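Local atomic coordinates of hemolysin (Streptococcus suis, PDB entry 3HVN), a protein that probably lyses host cells by binding cholesterol-containing membranes, undergoing a major conformational change and assembling there into oligomeric pores. Residues Gly140-Thr144 with Asn160-Trp165; Gly218-Val222 with Glu283-Ser288; Tyr407-Glu413 with Lys427-Gly433. The protein carries 1 engineered substitution. All blocks are in the same frame, centred on the assembly; numbering follows the deposited sequence.

In the fold
The three contacts are spaced along an elongated, single-chain molecule without touching one another. Interactions 1 and 2 both involve one large antiparallel sheet, 1 by packing helix 151-166 on strand 142-146, and 2 by pairing strand 221-236 with strand 276-284; their centres are about 47 Å apart. Interaction 3 belongs to the separate beta-sandwich domain, its centre about 80 Å from that of interaction 1 and on the opposite side of the chain's centre. Interactions 2 and 3 are closer, with about 18 Å between nearest atoms. Interaction 3 alone includes a residue of the heptane-1,2,3-triol site: the side chain of K431 lies about 4 Å from that ligand.

Interaction 1 (Gly140-Thr144 with Asn160-Trp165); sequences GDSHT and NLLSKW
L161 and W165, one helical turn apart on helix 151-166, meet the strand side through S142, T144 and G140. The L161 methyl groups make van der Waals contacts with the hydroxyl-bearing side chains of S142 and T144: CD2 of L161 lies 3.2 Å from S142 OG, and both methyls, CD1 and CD2, lie 3.4 Å from T144 OG1. The side chains of T144 and L161 slide past each other in opposite directions.

The aromatic contacts use the rim of the W165 indole. S142 CB sits near the ring plane, 3.3 Å from W165 NE1, and farther along the same edge G140 CA is 3.5 Å from W165 CH2, at a residue with no side chain to intervene. A chi1 of -177° turns the S142 hydroxyl toward L161 while CB remains against the indole.

Among the polar atoms, the two segments share no hydrogen bond. N160 OD1 approaches the methyl T144 CG2 at 3.3 Å, and T144 OG1 makes a weak hydrogen bond to L130 O of strand 128-133, which pairs with strand 142-146.

L161 and W165 also touch L132 of strand 128-133. Helix 151-166 follows strand 142-146 in the chain and packs on its surface, the local axes 9.4 Å apart and roughly antiparallel (146°), at the edge of the large antiparallel sheet in the thiol-activated cytolysin region.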
loop_
_atom_site.group_PDB
_atom_site.type_symbol
_atom_site.label_atom_id
_atom_site.label_comp_id
_atom_site.label_asym_id
_atom_site.label_seq_id
_atom_site.Cartn_x
_atom_site.Cartn_y
_atom_site.Cartn_z
ATOM N N GLY A 140 -16.401 29.996 -1.327
ATOM C CA GLY A 140 -15.402 30.857 -1.929
ATOM C C GLY A 140 -15.534 30.841 -3.439
ATOM O O GLY A 140 -16.171 31.715 -4.027
ATOM N N ASP A 141 -14.928 29.834 -4.062
ATOM C CA ASP A 141 -15.059 29.612 -5.497
ATOM C C ASP A 141 -14.935 30.905 -6.300
ATOM O O ASP A 141 -15.827 31.253 -7.072
ATOM C CB ASP A 141 -16.396 28.930 -5.799
ATOM C CG ASP A 141 -16.465 28.374 -7.209
ATOM O OD1 ASP A 141 -15.398 28.156 -7.820
ATOM O OD2 ASP A 141 -17.590 28.152 -7.704
ATOM N N SER A 142 -13.826 31.615 -6.113
ATOM C CA SER A 142 -13.588 32.859 -6.837
ATOM C C SER A 142 -13.503 32.607 -8.338
ATOM O O SER A 142 -12.836 31.673 -8.781
ATOM C CB SER A 142 -12.305 33.530 -6.341
ATOM O OG SER A 142 -12.095 34.771 -6.993
ATOM N N HIS A 143 -14.182 33.442 -9.118
ATOM C CA HIS A 143 -14.217 33.276 -10.567
ATOM C C HIS A 143 -13.452 34.388 -11.281
ATOM O O HIS A 143 -13.406 35.524 -10.808
ATOM C CB HIS A 143 -15.662 33.245 -11.067
ATOM C CG HIS A 143 -16.550 32.321 -10.292
ATOM N ND1 HIS A 143 -16.613 30.966 -10.540
ATOM C CD2 HIS A 143 -17.416 32.559 -9.279
ATOM C CE1 HIS A 143 -17.477 30.409 -9.710
ATOM N NE2 HIS A 143 -17.979 31.353 -8.935
ATOM N N THR A 144 -12.857 34.051 -12.421
ATOM C CA THR A 144 -12.144 35.033 -13.234
ATOM C C THR A 144 -12.176 34.675 -14.717
ATOM O O THR A 144 -12.149 33.500 -15.086
ATOM C CB THR A 144 -10.679 35.196 -12.786
ATOM O OG1 THR A 144 -10.178 33.937 -12.320
ATOM C CG2 THR A 144 -10.573 36.221 -11.669
ATOM N N ASN A 160 -4.054 36.794 -9.669
ATOM C CA ASN A 160 -5.016 37.745 -9.122
ATOM C C ASN A 160 -5.978 37.059 -8.157
ATOM O O ASN A 160 -6.431 37.660 -7.181
ATOM C CB ASN A 160 -5.767 38.492 -10.230
ATOM C CG ASN A 160 -6.665 37.587 -11.052
ATOM O OD1 ASN A 160 -7.494 36.854 -10.514
ATOM N ND2 ASN A 160 -6.518 37.651 -12.370
ATOM N N LEU A 161 -6.274 35.791 -8.428
ATOM C CA LEU A 161 -7.097 34.999 -7.522
ATOM C C LEU A 161 -6.390 34.824 -6.181
ATOM O O LEU A 161 -6.812 35.382 -5.164
ATOM C CB LEU A 161 -7.410 33.633 -8.134
ATOM C CG LEU A 161 -8.331 33.630 -9.353
ATOM C CD1 LEU A 161 -8.461 32.228 -9.927
ATOM C CD2 LEU A 161 -9.695 34.193 -8.990
ATOM N N LEU A 162 -5.307 34.053 -6.191
ATOM C CA LEU A 162 -4.527 33.797 -4.985
ATOM C C LEU A 162 -4.159 35.089 -4.263
ATOM O O LEU A 162 -4.101 35.127 -3.035
ATOM C CB LEU A 162 -3.260 33.010 -5.324
ATOM C CG LEU A 162 -3.454 31.572 -5.809
ATOM C CD1 LEU A 162 -2.127 30.970 -6.245
ATOM C CD2 LEU A 162 -4.101 30.724 -4.725
ATOM N N SER A 163 -3.909 36.144 -5.031
ATOM C CA SER A 163 -3.571 37.440 -4.456
ATOM C C SER A 163 -4.790 38.051 -3.776
ATOM O O SER A 163 -4.691 38.593 -2.676
ATOM C CB SER A 163 -3.032 38.389 -5.529
ATOM O OG SER A 163 -4.059 38.795 -6.415
ATOM N N LYS A 164 -5.941 37.959 -4.437
ATOM C CA LYS A 164 -7.185 38.446 -3.856
ATOM C C LYS A 164 -7.544 37.635 -2.615
ATOM O O LYS A 164 -8.240 38.122 -1.723
ATOM C CB LYS A 164 -8.324 38.385 -4.875
ATOM C CG LYS A 164 -9.640 38.946 -4.359
ATOM C CD LYS A 164 -10.734 38.868 -5.411
ATOM C CE LYS A 164 -12.042 39.435 -4.884
ATOM N NZ LYS A 164 -13.130 39.365 -5.898
ATOM N N TRP A 165 -7.063 36.397 -2.564
ATOM C CA TRP A 165 -7.313 35.531 -1.416
ATOM C C TRP A 165 -6.379 35.839 -0.247
ATOM O O TRP A 165 -6.828 36.035 0.880
ATOM C CB TRP A 165 -7.199 34.057 -1.815
ATOM C CG TRP A 165 -8.382 33.554 -2.584
ATOM C CD1 TRP A 165 -8.585 33.645 -3.930
ATOM C CD2 TRP A 165 -9.528 32.880 -2.051
ATOM N NE1 TRP A 165 -9.785 33.071 -4.269
ATOM C CE2 TRP A 165 -10.384 32.593 -3.133
ATOM C CE3 TRP A 165 -9.915 32.492 -0.765
ATOM C CZ2 TRP A 165 -11.601 31.936 -2.968
ATOM C CZ3 TRP A 165 -11.123 31.840 -0.604
ATOM C CH2 TRP A 165 -11.952 31.569 -1.699
#

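Interaction 2 (Gly218-Val222 with Glu283-Ser288); sequences GEKQV and ETSSRS
The E283 carboxylate is met through a single oxygen by the aliphatic arm of K220: K220 CD lies 3.6 Å and K220 CE 3.8 Å from E283 OE1. The two side chains cross obliquely, and K220 NZ stays 4.1 Å from E283 OE1, beyond a salt bridge. The bend of the lysine at chi2 (-83°) turns its arm across both this carboxylate and S285, with K220 CD 4.0 Å from S285 CB. The other flat group, the amide of the extended Q221 side chain, reaches the backbone of R287.

Backbone bonding joins the strands directly. Q221 and T284 form an antiparallel hydrogen-bonded pair in which Q221 N donates to T284 O and T284 N to Q221 O, each at 2.8 Å. Both bonds are fairly straight, with N-H...O angles of 158° and 157°. The next pair, V222 with E283, is non-hydrogen-bonded, V222 CB lying 4.1 Å from E283 CB. V222 and E283 point to one face of the sheet, Q221 and T284 to the opposite one.

Just before this pairing, G218 closes helix 212-217 with a Schellman motif. As in related cytolysins, helix 212-217 before strand 221-236 and helix 291-300 after strand 276-284 probably belong to the two bundles that refold into transmembrane hairpins, placing this pair where the core sheet meets them. Helix 291-300 packs against Q221, T284 and S286, while helix 312-315 reaches T284 and S286. Strand 318-324 continues the sheet beyond E283. On strand 376-401, R287 touches S387 and V389, and S288 OG is hydrogen-bonded to S387 O.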
loop_
_atom_site.group_PDB
_atom_site.type_symbol
_atom_site.label_atom_id
_atom_site.label_comp_id
_atom_site.label_asym_id
_atom_site.label_seq_id
_atom_site.Cartn_x
_atom_site.Cartn_y
_atom_site.Cartn_z
ATOM N N GLY A 218 10.478 -12.606 0.810
ATOM C CA GLY A 218 9.703 -12.638 2.036
ATOM C C GLY A 218 10.453 -12.095 3.237
ATOM O O GLY A 218 9.992 -12.211 4.373
ATOM N N GLU A 219 11.615 -11.501 2.986
ATOM C CA GLU A 219 12.427 -10.929 4.053
ATOM C C GLU A 219 11.806 -9.642 4.585
ATOM O O GLU A 219 11.333 -9.590 5.720
ATOM C CB GLU A 219 13.847 -10.654 3.556
ATOM C CG GLU A 219 14.619 -11.898 3.153
ATOM C CD GLU A 219 15.982 -11.572 2.574
ATOM O OE1 GLU A 219 16.162 -10.442 2.075
ATOM O OE2 GLU A 219 16.870 -12.449 2.616
ATOM N N LYS A 220 11.816 -8.607 3.753
ATOM C CA LYS A 220 11.284 -7.305 4.132
ATOM C C LYS A 220 9.849 -7.133 3.653
ATOM O O LYS A 220 9.399 -7.825 2.739
ATOM C CB LYS A 220 12.151 -6.189 3.547
ATOM C CG LYS A 220 13.506 -6.018 4.216
ATOM C CD LYS A 220 13.400 -5.167 5.470
ATOM C CE LYS A 220 14.774 -4.759 5.974
ATOM N NZ LYS A 220 14.689 -3.755 7.071
ATOM N N GLN A 221 9.133 -6.206 4.279
ATOM C CA GLN A 221 7.799 -5.834 3.828
ATOM C C GLN A 221 7.733 -4.321 3.647
ATOM O O GLN A 221 8.094 -3.560 4.551
ATOM C CB GLN A 221 6.734 -6.317 4.813
ATOM C CG GLN A 221 5.321 -6.294 4.249
ATOM C CD GLN A 221 4.369 -7.192 5.015
ATOM O OE1 GLN A 221 4.767 -7.881 5.954
ATOM N NE2 GLN A 221 3.102 -7.191 4.614
ATOM N N VAL A 222 7.282 -3.891 2.472
ATOM C CA VAL A 222 7.277 -2.473 2.133
ATOM C C VAL A 222 5.947 -1.990 1.561
ATOM O O VAL A 222 5.344 -2.639 0.703
ATOM C CB VAL A 222 8.403 -2.125 1.137
ATOM C CG1 VAL A 222 8.327 -3.022 -0.083
ATOM C CG2 VAL A 222 8.315 -0.667 0.727
ATOM N N GLU A 283 9.563 0.739 4.511
ATOM C CA GLU A 283 10.007 -0.645 4.630
ATOM C C GLU A 283 10.207 -1.064 6.085
ATOM O O GLU A 283 10.697 -0.284 6.917
ATOM C CB GLU A 283 11.281 -0.896 3.816
ATOM C CG GLU A 283 12.533 -0.266 4.394
ATOM C CD GLU A 283 13.799 -0.956 3.924
ATOM O OE1 GLU A 283 13.713 -2.123 3.487
ATOM O OE2 GLU A 283 14.880 -0.334 3.998
ATOM N N THR A 284 9.812 -2.302 6.377
ATOM C CA THR A 284 9.937 -2.865 7.716
ATOM C C THR A 284 10.165 -4.373 7.646
ATOM O O THR A 284 9.604 -5.053 6.788
ATOM C CB THR A 284 8.681 -2.589 8.562
ATOM O OG1 THR A 284 8.439 -1.177 8.615
ATOM C CG2 THR A 284 8.858 -3.121 9.976
ATOM N N SER A 285 10.991 -4.889 8.552
ATOM C CA SER A 285 11.302 -6.314 8.583
ATOM C C SER A 285 10.259 -7.096 9.376
ATOM O O SER A 285 10.518 -8.209 9.834
ATOM C CB SER A 285 12.695 -6.542 9.174
ATOM O OG SER A 285 13.061 -7.909 9.108
ATOM N N SER A 286 9.079 -6.507 9.532
ATOM C CA SER A 286 7.995 -7.142 10.270
ATOM C C SER A 286 7.396 -8.300 9.480
ATOM O O SER A 286 7.772 -8.541 8.333
ATOM C CB SER A 286 6.908 -6.120 10.598
ATOM O OG SER A 286 6.429 -5.493 9.421
ATOM N N ARG A 287 6.465 -9.016 10.102
ATOM C CA ARG A 287 5.781 -10.120 9.441
ATOM C C ARG A 287 4.512 -9.652 8.741
ATOM O O ARG A 287 4.324 -8.459 8.517
ATOM C CB ARG A 287 5.459 -11.237 10.433
ATOM C CG ARG A 287 6.501 -12.337 10.462
ATOM C CD ARG A 287 6.737 -12.873 9.060
ATOM N NE ARG A 287 7.791 -13.881 9.019
ATOM C CZ ARG A 287 9.089 -13.603 8.992
ATOM N NH1 ARG A 287 9.500 -12.342 9.009
ATOM N NH2 ARG A 287 9.979 -14.586 8.951
ATOM N N SER A 288 3.645 -10.597 8.395
ATOM C CA SER A 288 2.408 -10.278 7.692
ATOM C C SER A 288 1.242 -10.135 8.662
ATOM O O SER A 288 0.121 -10.550 8.362
ATOM C CB SER A 288 2.095 -11.355 6.652
ATOM O OG SER A 288 1.892 -12.614 7.270
#

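Interaction 3 (Tyr407-Glu413 with Lys427-Gly433)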
loop_
_atom_site.group_PDB
_atom_site.type_symbol
_atom_site.label_atom_id
_atom_site.label_comp_id
_atom_site.label_asym_id
_atom_site.label_seq_id
_atom_site.Cartn_x
_atom_site.Cartn_y
_atom_site.Cartn_z
ATOM N N TYR A 407 4.781 -42.726 29.404
ATOM C CA TYR A 407 4.586 -41.478 28.671
ATOM C C TYR A 407 4.142 -41.749 27.238
ATOM O O TYR A 407 4.480 -42.781 26.662
ATOM C CB TYR A 407 5.858 -40.628 28.688
ATOM C CG TYR A 407 5.908 -39.626 29.819
ATOM C CD1 TYR A 407 6.195 -40.025 31.118
ATOM C CD2 TYR A 407 5.672 -38.277 29.587
ATOM C CE1 TYR A 407 6.242 -39.111 32.155
ATOM C CE2 TYR A 407 5.715 -37.355 30.618
ATOM C CZ TYR A 407 6.001 -37.777 31.899
ATOM O OH TYR A 407 6.046 -36.862 32.925
ATOM N N ASN A 408 3.378 -40.822 26.669
ATOM C CA ASN A 408 2.874 -40.980 25.309
ATOM C C ASN A 408 2.354 -39.668 24.725
ATOM O O ASN A 408 1.177 -39.338 24.869
ATOM C CB ASN A 408 1.776 -42.045 25.271
ATOM C CG ASN A 408 1.430 -42.476 23.859
ATOM O OD1 ASN A 408 2.130 -42.136 22.905
ATOM N ND2 ASN A 408 0.348 -43.233 23.720
ATOM N N ILE A 409 3.239 -38.927 24.065
ATOM C CA ILE A 409 2.871 -37.646 23.471
ATOM C C ILE A 409 3.070 -37.641 21.954
ATOM O O ILE A 409 4.087 -38.131 21.440
ATOM C CB ILE A 409 3.646 -36.475 24.112
ATOM C CG1 ILE A 409 5.141 -36.595 23.819
ATOM C CG2 ILE A 409 3.405 -36.436 25.613
ATOM C CD1 ILE A 409 5.982 -35.539 24.501
ATOM N N THR A 410 2.095 -37.079 21.245
ATOM C CA THR A 410 2.096 -37.125 19.786
ATOM C C THR A 410 1.642 -35.812 19.147
ATOM O O THR A 410 1.071 -34.949 19.812
ATOM C CB THR A 410 1.199 -38.266 19.269
ATOM O OG1 THR A 410 1.354 -38.400 17.850
ATOM C CG2 THR A 410 -0.261 -37.984 19.593
ATOM N N TRP A 411 1.907 -35.678 17.851
ATOM C CA TRP A 411 1.491 -34.513 17.076
ATOM C C TRP A 411 1.748 -34.761 15.590
ATOM O O TRP A 411 2.073 -35.877 15.188
ATOM C CB TRP A 411 2.231 -33.258 17.541
ATOM C CG TRP A 411 3.693 -33.262 17.211
ATOM C CD1 TRP A 411 4.283 -32.740 16.096
ATOM C CD2 TRP A 411 4.752 -33.816 18.002
ATOM N NE1 TRP A 411 5.641 -32.934 16.143
ATOM C CE2 TRP A 411 5.956 -33.592 17.304
ATOM C CE3 TRP A 411 4.800 -34.478 19.232
ATOM C CZ2 TRP A 411 7.192 -34.006 17.794
ATOM C CZ3 TRP A 411 6.028 -34.889 19.717
ATOM C CH2 TRP A 411 7.207 -34.652 18.999
ATOM N N GLU A 412 1.601 -33.719 14.777
ATOM C CA GLU A 412 1.854 -33.833 13.343
ATOM C C GLU A 412 2.566 -32.599 12.799
ATOM O O GLU A 412 2.356 -31.486 13.283
ATOM C CB GLU A 412 0.549 -34.086 12.581
ATOM C CG GLU A 412 -0.535 -33.048 12.826
ATOM C CD GLU A 412 -1.869 -33.453 12.227
ATOM O OE1 GLU A 412 -2.061 -34.658 11.958
ATOM O OE2 GLU A 412 -2.727 -32.568 12.026
ATOM N N GLU A 413 3.411 -32.800 11.791
ATOM C CA GLU A 413 4.218 -31.714 11.243
ATOM C C GLU A 413 3.848 -31.372 9.801
ATOM O O GLU A 413 3.572 -32.255 8.993
ATOM C CB GLU A 413 5.707 -32.055 11.337
ATOM C CG GLU A 413 6.201 -32.289 12.755
ATOM C CD GLU A 413 7.684 -32.599 12.813
ATOM O OE1 GLU A 413 8.330 -32.618 11.745
ATOM O OE2 GLU A 413 8.202 -32.824 13.926
ATOM N N LYS A 427 3.773 -37.677 13.880
ATOM C CA LYS A 427 4.964 -37.610 14.718
ATOM C C LYS A 427 4.617 -37.966 16.160
ATOM O O LYS A 427 3.556 -37.599 16.658
ATOM C CB LYS A 427 5.590 -36.215 14.659
ATOM C CG LYS A 427 6.448 -35.960 13.429
ATOM C CD LYS A 427 7.700 -36.822 13.445
ATOM C CE LYS A 427 8.694 -36.377 12.382
ATOM N NZ LYS A 427 8.117 -36.446 11.012
ATOM N N ALA A 428 5.516 -38.683 16.825
ATOM C CA ALA A 428 5.302 -39.079 18.213
ATOM C C ALA A 428 6.618 -39.046 18.978
ATOM O O ALA A 428 7.687 -39.178 18.383
ATOM C CB ALA A 428 4.681 -40.464 18.279
ATOM N N TRP A 429 6.544 -38.868 20.295
ATOM C CA TRP A 429 7.763 -38.820 21.099
ATOM C C TRP A 429 8.562 -40.117 20.982
ATOM O O TRP A 429 8.004 -41.211 21.065
ATOM C CB TRP A 429 7.442 -38.520 22.563
ATOM C CG TRP A 429 8.652 -38.222 23.397
ATOM C CD1 TRP A 429 9.749 -37.506 23.019
ATOM C CD2 TRP A 429 8.877 -38.613 24.757
ATOM N NE1 TRP A 429 10.649 -37.436 24.054
ATOM C CE2 TRP A 429 10.137 -38.106 25.133
ATOM C CE3 TRP A 429 8.138 -39.346 25.690
ATOM C CZ2 TRP A 429 10.672 -38.308 26.402
ATOM C CZ3 TRP A 429 8.673 -39.545 26.950
ATOM C CH2 TRP A 429 9.928 -39.029 27.294
ATOM N N ASP A 430 9.872 -39.983 20.788
ATOM C CA ASP A 430 10.743 -41.138 20.587
ATOM C C ASP A 430 10.723 -42.100 21.772
ATOM O O ASP A 430 11.057 -43.276 21.631
ATOM C CB ASP A 430 12.179 -40.688 20.296
ATOM C CG ASP A 430 12.804 -39.934 21.455
ATOM O OD1 ASP A 430 12.060 -39.502 22.360
ATOM O OD2 ASP A 430 14.042 -39.770 21.458
ATOM N N LYS A 431 10.331 -41.597 22.938
ATOM C CA LYS A 431 10.262 -42.424 24.137
ATOM C C LYS A 431 8.818 -42.789 24.472
ATOM O O LYS A 431 8.524 -43.282 25.564
ATOM C CB LYS A 431 10.928 -41.717 25.320
ATOM C CG LYS A 431 12.372 -41.311 25.061
ATOM C CD LYS A 431 13.023 -40.734 26.308
ATOM C CE LYS A 431 14.395 -40.155 25.998
ATOM N NZ LYS A 431 14.313 -39.016 25.040
ATOM N N ASN A 432 7.918 -42.546 23.525
ATOM C CA ASN A 432 6.522 -42.930 23.694
ATOM C C ASN A 432 6.391 -44.399 24.062
ATOM O O ASN A 432 7.203 -45.229 23.651
ATOM C CB ASN A 432 5.713 -42.626 22.432
ATOM C CG ASN A 432 5.140 -41.225 22.434
ATOM O OD1 ASN A 432 5.362 -40.455 23.369
ATOM N ND2 ASN A 432 4.394 -40.889 21.389
ATOM N N GLY A 433 5.366 -44.716 24.844
ATOM C CA GLY A 433 5.179 -46.064 25.339
ATOM C C GLY A 433 6.177 -46.382 26.434
ATOM O O GLY A 433 6.017 -47.357 27.168
#
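I409 O is gripped by two donors. W429 N, at 2.8 Å, approaches nearly along the C=O axis, whereas N432 ND2, also 2.8 Å away, comes from above the carbonyl plane (56° out of it). The same N432 amide returns the bond: its OD1 accepts I409 N at 2.7 Å. One side chain thus occupies both backbone polar groups of I409, much as a paired strand residue would, where the chain leaves regular pairing for the type I turn W429-N432. Beyond the turn, G433 N donates a hydrogen bond to Y407 O.

K427 O is likewise doubly held, with T410 OG1 at 2.6 Å and W411 N reaching it from opposite faces of its plane. A chi1 of -173° swings the T410 hydroxyl away from its own N and toward that carbonyl. On the other face of the sheet, K427 CB lies over the five-membered ring of W411, 3.8 Å from its centroid and 20° off the normal, a CH-pi contact. A long salt bridge, E413 OE1 to K427 NZ at 3.9 Å, adds to it.

W429 CB packs on I409 CG1, and its ring edge meets Y407 CB at 3.5 Å.

The arrangement is a beta hairpin whose second strand is interrupted by a turn, in the C-terminal beta sandwich of a cholesterol-dependent cytolysin; K431 of that turn, paired with E442, borders the bound heptane-1,2,3-triol.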